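Local coordinates for putative uncharacterized protein smu.1377c (Streptococcus mutans, PDB 3L7V) that is of unknown function but belongs to the YrdC/Sua5 family, and may bind double-stranded RNA and act in tRNA modification, at residues G237-M242 and V265-G270. Residues are numbered along the deposited sequence; the frame is centred on the assembly and turned at random.
Sequences GVMVSM and VVIRKG. With SO4 (sulfate ion), chain G; SO4 (sulfate ion), chain B.
Arg268 reaches across to the carbonyl of Gly237 with two nitrogens. NE and NH2 of Arg268 both donate to Gly237 O, each at 3.1 Å. The oxygen lies in the guanidinium plane, at its edge. The NE bond runs nearly along the C=O axis, whereas the NH2 bond comes in tilted from the carbonyl plane. A bend at chi3 (76°) brings the NE/NH2 edge of the guanidinium to this carbonyl. Met239 SE lies over one face of the guanidinium. Arg268 NH1 donates to O2 of the chain B sulfate (3.0 Å). A second sulfate takes the backbone NH of Lys269. Both ions probably come from the crystallisation liquor.

The backbones pair antiparallel. Ser241 and Val265 form a hydrogen-bonded pair that uses both NH groups and both carbonyls. Met239 N donates to Arg268 O (3.3 Å), but Met239 O accepts from Ile267 N (3.1 Å). Ile267 and Arg268 thus both face Met239, a classic beta bulge. Ile267 CD1 packs tightly on Met239 CB (3.3 Å). Val240 and Val266 meet more loosely, through their CG2 methyls, on the sheet face opposite Met239, Arg268, Ser241 and Val265.

Strand 239-241 also hydrogen-bonds to strand 127-132, through Val240 with Gly128 and Ile130. Val266 makes backbone hydrogen bonds with Asn288, in the short strand 288-289, and with Arg290. Helix 273-283 meets Val238 with Ile273 and Ile276, and Val266 with Leu280.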
loop_
_atom_site.group_PDB
_atom_site.type_symbol
_atom_site.label_atom_id
_atom_site.label_comp_id
_atom_site.label_asym_id
_atom_site.label_seq_id
_atom_site.Cartn_x
_atom_site.Cartn_y
_atom_site.Cartn_z
ATOM N N GLY A 237 -8.165 -2.098 3.220
ATOM C CA GLY A 237 -7.514 -1.654 4.441
ATOM C C GLY A 237 -7.830 -0.211 4.818
ATOM O O GLY A 237 -8.346 0.559 3.993
ATOM N N VAL A 238 -7.519 0.141 6.068
ATOM C CA VAL A 238 -7.733 1.484 6.604
ATOM C C VAL A 238 -6.744 2.482 6.002
ATOM O O VAL A 238 -5.584 2.142 5.789
ATOM C CB VAL A 238 -7.524 1.500 8.144
ATOM C CG1 VAL A 238 -7.419 2.926 8.660
ATOM C CG2 VAL A 238 -8.634 0.742 8.854
HETATM N N MSE A 239 -7.201 3.701 5.724
HETATM C CA MSE A 239 -6.301 4.800 5.323
HETATM C C MSE A 239 -6.370 5.989 6.287
HETATM O O MSE A 239 -7.464 6.425 6.649
HETATM C CB MSE A 239 -6.597 5.277 3.890
HETATM C CG MSE A 239 -5.845 4.494 2.800
HETATM SE SE MSE A 239 -6.019 5.192 0.953
HETATM C CE MSE A 239 -5.707 7.068 1.280
ATOM N N VAL A 240 -5.209 6.512 6.695
ATOM C CA VAL A 240 -5.153 7.686 7.598
ATOM C C VAL A 240 -4.359 8.838 6.978
ATOM O O VAL A 240 -3.198 8.661 6.615
ATOM C CB VAL A 240 -4.507 7.338 8.972
ATOM C CG1 VAL A 240 -4.424 8.575 9.868
ATOM C CG2 VAL A 240 -5.288 6.257 9.679
ATOM N N SER A 241 -4.974 10.013 6.847
ATOM C CA SER A 241 -4.254 11.181 6.335
ATOM C C SER A 241 -3.410 11.864 7.422
ATOM O O SER A 241 -3.925 12.229 8.481
ATOM C CB SER A 241 -5.226 12.197 5.737
ATOM O OG SER A 241 -4.504 13.297 5.202
HETATM N N MSE A 242 -2.122 12.053 7.135
HETATM C CA MSE A 242 -1.166 12.641 8.070
HETATM C C MSE A 242 -0.612 13.981 7.555
HETATM O O MSE A 242 0.497 14.400 7.909
HETATM C CB MSE A 242 -0.016 11.649 8.338
HETATM C CG MSE A 242 -0.438 10.372 9.128
HETATM SE SE MSE A 242 -0.939 10.801 10.988
HETATM C CE MSE A 242 -1.054 8.974 11.710
ATOM N N VAL A 265 -6.383 12.246 10.275
ATOM C CA VAL A 265 -7.785 12.010 9.884
ATOM C C VAL A 265 -8.034 10.625 9.252
ATOM O O VAL A 265 -7.443 10.292 8.231
ATOM C CB VAL A 265 -8.271 13.068 8.870
ATOM C CG1 VAL A 265 -9.723 12.771 8.437
ATOM C CG2 VAL A 265 -8.130 14.498 9.429
ATOM N N VAL A 266 -8.924 9.825 9.835
ATOM C CA VAL A 266 -9.266 8.547 9.220
ATOM C C VAL A 266 -10.189 8.794 8.016
ATOM O O VAL A 266 -11.301 9.283 8.189
ATOM C CB VAL A 266 -9.929 7.573 10.233
ATOM C CG1 VAL A 266 -10.418 6.275 9.536
ATOM C CG2 VAL A 266 -8.981 7.261 11.397
ATOM N N ILE A 267 -9.725 8.467 6.801
ATOM C CA ILE A 267 -10.515 8.723 5.585
ATOM C C ILE A 267 -11.150 7.481 4.913
ATOM O O ILE A 267 -12.033 7.611 4.055
ATOM C CB ILE A 267 -9.756 9.634 4.542
ATOM C CG1 ILE A 267 -8.363 9.097 4.204
ATOM C CG2 ILE A 267 -9.619 11.069 5.062
ATOM C CD1 ILE A 267 -8.375 7.975 3.242
ATOM N N ARG A 268 -10.731 6.284 5.314
ATOM C CA ARG A 268 -11.359 5.066 4.796
ATOM C C ARG A 268 -11.406 3.985 5.866
ATOM O O ARG A 268 -10.401 3.689 6.501
ATOM C CB ARG A 268 -10.624 4.552 3.543
ATOM C CG ARG A 268 -11.382 3.525 2.704
ATOM C CD ARG A 268 -10.625 3.158 1.396
ATOM N NE ARG A 268 -9.491 2.257 1.617
ATOM C CZ ARG A 268 -8.701 1.776 0.653
ATOM N NH1 ARG A 268 -8.912 2.098 -0.616
ATOM N NH2 ARG A 268 -7.691 0.970 0.957
ATOM N N LYS A 269 -12.589 3.405 6.044
ATOM C CA LYS A 269 -12.843 2.319 6.995
ATOM C C LYS A 269 -12.319 0.981 6.433
ATOM O O LYS A 269 -12.274 0.797 5.222
ATOM C CB LYS A 269 -14.364 2.264 7.256
ATOM C CG LYS A 269 -14.834 1.441 8.428
ATOM C CD LYS A 269 -16.345 1.597 8.615
ATOM C CE LYS A 269 -16.868 0.698 9.737
ATOM N NZ LYS A 269 -18.298 0.963 10.084
ATOM N N GLY A 270 -11.914 0.049 7.292
ATOM C CA GLY A 270 -11.388 -1.216 6.799
ATOM C C GLY A 270 -10.922 -2.228 7.840
ATOM O O GLY A 270 -11.232 -2.099 9.032
HETATM S S SO4 G . -15.478 3.994 3.023
HETATM O O1 SO4 G . -14.321 4.552 3.716
HETATM O O2 SO4 G . -16.653 4.797 3.341
HETATM O O3 SO4 G . -15.250 4.019 1.581
HETATM O O4 SO4 G . -15.689 2.617 3.462
HETATM S S SO4 B . -6.548 0.923 -3.937
HETATM O O1 SO4 B . -5.767 2.159 -4.034
HETATM O O2 SO4 B . -7.836 1.196 -3.307
HETATM O O3 SO4 B . -6.785 0.392 -5.281
HETATM O O4 SO4 B . -5.838 -0.047 -3.102
#